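Local coordinates for Glucanase/chitosanase (Paenibacillus fukuinensis, PDB 4ZY9), which is a chitosan-binding CBM32 module, a beta-sandwich cut from a larger chitosanase/glucanase that probably hydrolyses glycosidic bonds in polysaccharides, at residues T59-A70 against Y126-G137. The protein carries 1 engineered substitution. Numbering follows the deposited sequence. Where two conformers were deposited one is given.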
loop_
_atom_site.group_PDB
_atom_site.type_symbol
_atom_site.label_atom_id
_atom_site.label_comp_id
_atom_site.label_asym_id
_atom_site.label_seq_id
_atom_site.Cartn_x
_atom_site.Cartn_y
_atom_site.Cartn_z
ATOM N N THR A 59 -7.340 -11.372 9.736
ATOM C CA THR A 59 -7.176 -10.404 10.731
ATOM C C THR A 59 -5.963 -9.549 10.389
ATOM O O THR A 59 -4.895 -10.141 10.174
ATOM C CB THR A 59 -7.002 -11.144 12.083
ATOM O OG1 THR A 59 -8.235 -11.793 12.355
ATOM C CG2 THR A 59 -6.814 -10.105 13.126
ATOM N N VAL A 60 -6.096 -8.283 10.425
ATOM C CA VAL A 60 -5.003 -7.382 10.168
ATOM C C VAL A 60 -4.980 -6.269 11.194
ATOM O O VAL A 60 -6.049 -5.706 11.627
ATOM C CB VAL A 60 -5.018 -6.794 8.768
ATOM C CG1 VAL A 60 -5.213 -7.759 7.675
ATOM C CG2 VAL A 60 -6.126 -5.891 8.676
ATOM N N ASN A 61 -3.761 -5.900 11.682
ATOM C CA ASN A 61 -3.609 -4.816 12.602
ATOM C C ASN A 61 -2.432 -3.937 12.332
ATOM O O ASN A 61 -2.133 -3.021 13.118
ATOM C CB ASN A 61 -3.602 -5.338 14.016
ATOM C CG ASN A 61 -2.344 -6.112 14.321
ATOM O OD1 ASN A 61 -1.473 -6.337 13.546
ATOM N ND2 ASN A 61 -2.258 -6.562 15.604
ATOM N N ARG A 62 -1.647 -4.169 11.250
ATOM C CA ARG A 62 -0.408 -3.418 11.067
ATOM C C ARG A 62 -0.035 -3.382 9.579
ATOM O O ARG A 62 -0.202 -4.408 8.892
ATOM C CB ARG A 62 0.695 -3.990 11.924
ATOM C CG ARG A 62 2.046 -3.557 11.604
ATOM C CD ARG A 62 3.196 -4.261 12.394
ATOM N NE ARG A 62 4.526 -3.881 11.975
ATOM C CZ ARG A 62 5.518 -4.755 11.819
ATOM N NH1 ARG A 62 5.424 -6.014 12.163
ATOM N NH2 ARG A 62 6.701 -4.298 11.357
ATOM N N VAL A 63 0.474 -2.257 9.135
ATOM C CA VAL A 63 1.015 -2.143 7.781
ATOM C C VAL A 63 2.354 -1.486 7.872
ATOM O O VAL A 63 2.549 -0.478 8.609
ATOM C CB VAL A 63 0.127 -1.238 6.890
ATOM C CG1 VAL A 63 0.773 -0.862 5.572
ATOM C CG2 VAL A 63 -1.153 -1.948 6.550
ATOM N N LYS A 64 3.345 -2.048 7.172
ATOM C CA LYS A 64 4.668 -1.418 7.032
ATOM C C LYS A 64 4.916 -1.035 5.586
ATOM O O LYS A 64 4.774 -1.874 4.646
ATOM C CB LYS A 64 5.759 -2.328 7.565
ATOM C CG LYS A 64 7.100 -1.648 7.564
ATOM C CD LYS A 64 8.219 -2.666 8.071
ATOM C CE LYS A 64 9.635 -2.317 7.647
ATOM N NZ LYS A 64 10.764 -3.287 7.648
ATOM N N LEU A 65 5.274 0.191 5.354
ATOM C CA LEU A 65 5.628 0.758 4.038
ATOM C C LEU A 65 7.094 1.096 3.956
ATOM O O LEU A 65 7.610 1.815 4.897
ATOM C CB LEU A 65 4.838 1.949 3.737
ATOM C CG LEU A 65 3.292 1.803 3.826
ATOM C CD1 LEU A 65 2.600 3.119 3.593
ATOM C CD2 LEU A 65 2.768 0.803 2.803
ATOM N N ASN A 66 7.801 0.656 2.954
ATOM C CA ASN A 66 9.160 1.083 2.697
ATOM C C ASN A 66 9.174 1.899 1.434
ATOM O O ASN A 66 9.096 1.346 0.316
ATOM C CB ASN A 66 10.060 -0.113 2.581
ATOM C CG ASN A 66 11.521 0.270 2.247
ATOM O OD1 ASN A 66 11.873 1.382 2.224
ATOM N ND2 ASN A 66 12.354 -0.784 2.133
ATOM N N TRP A 67 9.115 3.203 1.588
ATOM C CA TRP A 67 9.069 4.129 0.472
ATOM C C TRP A 67 10.293 4.306 -0.299
ATOM O O TRP A 67 11.399 4.360 0.309
ATOM C CB TRP A 67 8.634 5.492 1.000
ATOM C CG TRP A 67 7.239 5.610 1.569
ATOM C CD1 TRP A 67 6.888 5.657 2.829
ATOM C CD2 TRP A 67 6.030 5.790 0.813
ATOM N NE1 TRP A 67 5.544 5.793 2.960
ATOM C CE2 TRP A 67 4.998 5.825 1.710
ATOM C CE3 TRP A 67 5.675 5.795 -0.566
ATOM C CZ2 TRP A 67 3.658 6.045 1.301
ATOM C CZ3 TRP A 67 4.405 6.019 -0.931
ATOM C CH2 TRP A 67 3.400 6.084 -0.032
ATOM N N GLU A 68 10.198 4.465 -1.612
ATOM C CA GLU A 68 11.258 5.028 -2.364
ATOM C C GLU A 68 11.239 6.583 -2.161
ATOM O O GLU A 68 10.401 7.098 -1.494
ATOM C CB GLU A 68 11.109 4.533 -3.813
ATOM C CG GLU A 68 12.268 4.871 -4.829
ATOM C CD GLU A 68 12.021 6.091 -5.655
ATOM O OE1 GLU A 68 10.937 6.685 -5.700
ATOM O OE2 GLU A 68 13.032 6.520 -6.291
ATOM N N ALA A 69 12.189 7.258 -2.817
ATOM C CA ALA A 69 12.274 8.712 -2.657
ATOM C C ALA A 69 10.922 9.340 -2.906
ATOM O O ALA A 69 10.607 10.392 -2.365
ATOM C CB ALA A 69 13.317 9.285 -3.598
ATOM N N ALA A 70 10.154 8.824 -3.857
ATOM C CA ALA A 70 8.876 9.416 -4.247
ATOM C C ALA A 70 7.791 8.998 -3.270
ATOM O O ALA A 70 6.936 8.049 -3.581
ATOM C CB ALA A 70 8.594 9.050 -5.687
ATOM N N TYR A 126 7.312 13.890 -8.415
ATOM C CA TYR A 126 7.329 12.714 -9.302
ATOM C C TYR A 126 6.022 11.964 -9.093
ATOM O O TYR A 126 4.958 12.575 -9.248
ATOM C CB TYR A 126 8.603 11.866 -9.131
ATOM C CG TYR A 126 9.836 12.719 -9.317
ATOM C CD1 TYR A 126 10.028 13.381 -10.478
ATOM C CD2 TYR A 126 10.664 13.050 -8.263
ATOM C CE1 TYR A 126 11.131 14.263 -10.643
ATOM C CE2 TYR A 126 11.762 13.940 -8.383
ATOM C CZ TYR A 126 11.992 14.538 -9.571
ATOM O OH TYR A 126 13.025 15.401 -9.812
ATOM N N GLY A 127 6.073 10.634 -8.810
ATOM C CA GLY A 127 4.865 9.872 -8.549
ATOM C C GLY A 127 4.843 9.411 -7.047
ATOM O O GLY A 127 5.312 10.130 -6.157
ATOM N N TYR A 128 4.350 8.192 -6.886
ATOM C CA TYR A 128 4.277 7.477 -5.641
ATOM C C TYR A 128 5.006 6.161 -5.836
ATOM O O TYR A 128 4.704 5.486 -6.860
ATOM C CB TYR A 128 2.855 7.227 -5.177
ATOM C CG TYR A 128 1.990 8.409 -4.942
ATOM C CD1 TYR A 128 1.444 9.172 -5.977
ATOM C CD2 TYR A 128 1.653 8.752 -3.632
ATOM C CE1 TYR A 128 0.611 10.256 -5.709
ATOM C CE2 TYR A 128 0.844 9.809 -3.433
ATOM C CZ TYR A 128 0.324 10.570 -4.440
ATOM O OH TYR A 128 -0.512 11.675 -4.111
ATOM N N SER A 129 5.917 5.777 -4.943
ATOM C CA SER A 129 6.648 4.519 -5.178
ATOM C C SER A 129 7.065 3.840 -3.881
ATOM O O SER A 129 7.514 4.479 -2.934
ATOM C CB SER A 129 7.891 4.827 -6.000
ATOM O OG SER A 129 8.614 3.690 -6.294
ATOM N N LEU A 130 6.799 2.526 -3.838
ATOM C CA LEU A 130 7.003 1.658 -2.699
ATOM C C LEU A 130 7.896 0.496 -3.068
ATOM O O LEU A 130 7.508 -0.287 -3.961
ATOM C CB LEU A 130 5.711 1.125 -2.159
ATOM C CG LEU A 130 4.831 2.106 -1.410
ATOM C CD1 LEU A 130 3.403 1.674 -1.332
ATOM C CD2 LEU A 130 5.399 2.424 -0.013
ATOM N N TRP A 131 9.020 0.304 -2.352
ATOM C CA TRP A 131 9.765 -0.908 -2.405
ATOM C C TRP A 131 9.008 -2.088 -1.879
ATOM O O TRP A 131 9.081 -3.200 -2.426
ATOM C CB TRP A 131 11.145 -0.762 -1.629
ATOM C CG TRP A 131 12.035 0.344 -2.031
ATOM C CD1 TRP A 131 12.280 1.423 -1.279
ATOM C CD2 TRP A 131 12.872 0.427 -3.226
ATOM N NE1 TRP A 131 13.200 2.212 -1.935
ATOM C CE2 TRP A 131 13.518 1.653 -3.156
ATOM C CE3 TRP A 131 13.051 -0.379 -4.358
ATOM C CZ2 TRP A 131 14.453 2.023 -4.141
ATOM C CZ3 TRP A 131 13.935 0.071 -5.317
ATOM C CH2 TRP A 131 14.550 1.281 -5.211
ATOM N N GLU A 132 8.398 -1.873 -0.704
ATOM C CA GLU A 132 7.808 -2.916 0.020
ATOM C C GLU A 132 6.524 -2.416 0.741
ATOM O O GLU A 132 6.500 -1.295 1.254
ATOM C CB GLU A 132 8.711 -3.577 1.056
ATOM C CG GLU A 132 9.990 -4.104 0.451
ATOM C CD GLU A 132 11.052 -4.553 1.494
ATOM O OE1 GLU A 132 11.634 -3.668 2.113
ATOM O OE2 GLU A 132 11.203 -5.739 1.671
ATOM N N PHE A 133 5.497 -3.252 0.792
ATOM C CA PHE A 133 4.238 -2.999 1.536
ATOM C C PHE A 133 3.896 -4.315 2.196
ATOM O O PHE A 133 3.650 -5.301 1.468
ATOM C CB PHE A 133 3.207 -2.570 0.464
ATOM C CG PHE A 133 1.863 -2.150 0.917
ATOM C CD1 PHE A 133 1.220 -2.617 2.094
ATOM C CD2 PHE A 133 1.048 -1.365 0.064
ATOM C CE1 PHE A 133 -0.109 -2.295 2.383
ATOM C CE2 PHE A 133 -0.276 -1.103 0.368
ATOM C CZ PHE A 133 -0.849 -1.533 1.534
ATOM N N GLU A 134 3.982 -4.317 3.512
ATOM C CA GLU A 134 3.749 -5.555 4.315
ATOM C C GLU A 134 2.502 -5.356 5.127
ATOM O O GLU A 134 2.239 -4.256 5.560
ATOM C CB GLU A 134 4.941 -5.800 5.190
ATOM C CG GLU A 134 6.283 -5.905 4.430
ATOM C CD GLU A 134 7.552 -5.874 5.235
ATOM O OE1 GLU A 134 7.480 -5.777 6.442
ATOM O OE2 GLU A 134 8.672 -5.858 4.596
ATOM N N VAL A 135 1.843 -6.445 5.437
ATOM C CA VAL A 135 0.621 -6.466 6.218
ATOM C C VAL A 135 0.698 -7.540 7.270
ATOM O O VAL A 135 1.079 -8.673 7.001
ATOM C CB VAL A 135 -0.619 -6.732 5.264
ATOM C CG1 VAL A 135 -1.899 -6.759 6.105
ATOM C CG2 VAL A 135 -0.760 -5.698 4.246
ATOM N N TYR A 136 0.373 -7.201 8.511
ATOM C CA TYR A 136 0.444 -8.120 9.627
ATOM C C TYR A 136 -0.841 -8.148 10.410
ATOM O O TYR A 136 -1.625 -7.198 10.359
ATOM C CB TYR A 136 1.615 -7.784 10.623
ATOM C CG TYR A 136 2.949 -7.646 9.916
ATOM C CD1 TYR A 136 3.424 -6.499 9.272
ATOM C CD2 TYR A 136 3.825 -8.765 9.895
ATOM C CE1 TYR A 136 4.655 -6.521 8.642
ATOM C CE2 TYR A 136 5.047 -8.721 9.280
ATOM C CZ TYR A 136 5.367 -7.626 8.669
ATOM O OH TYR A 136 6.640 -7.719 8.019
ATOM N N GLY A 137 -1.054 -9.205 11.197
ATOM C CA GLY A 137 -2.218 -9.321 12.070
ATOM C C GLY A 137 -1.857 -9.846 13.441
ATOM O O GLY A 137 -2.769 -10.218 14.238
HETATM O O HOH W 1 9.731 -5.901 7.984
HETATM O O HOH W 2 10.416 -3.936 4.581
#
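Glu-134 OE1, beside Lys-64 in the antiparallel pairing of the two strands, is gripped twice: Tyr-136 OH donates to it at 2.6 Å, and so does a water that Lys-64 NZ holds. Lys-64 NZ lies 4.3 Å from Glu-134 OE1, beyond a salt bridge, and the water spans the two. Arg-62 CG stands anti to the backbone N (chi1 166°) and the chain runs extended to NE, which lays the guanidinium flat on the Tyr-136 ring in a cation-pi stack, planes 11° apart, NH1 over the ring centre. A leucine in place of Tyr-136 would probably leave the guanidinium without its aromatic bed and Glu-134 OE1 without its hydroxyl donor. Asn-66 ND2 donates in its amide plane to the anti lone pair of Glu-132 OE1 at 3.0 Å. A classic bulge sets Trp-131 and Glu-132 both against Asn-66, and Glu-68 CB covers one face of the Trp-131 indole. On the buried face a branched leucine suits its place, Leu-65 setting one methyl, CD2, over the flat Phe-133 ring as a CH-pi contact. Asp-104 on strand 102-107, which also pairs with 57-67, salt-bridges Arg-62, while Phe-133 packs on Ile-50 and the engineered Met-117 of the opposing sheet, closing the beta-sandwich.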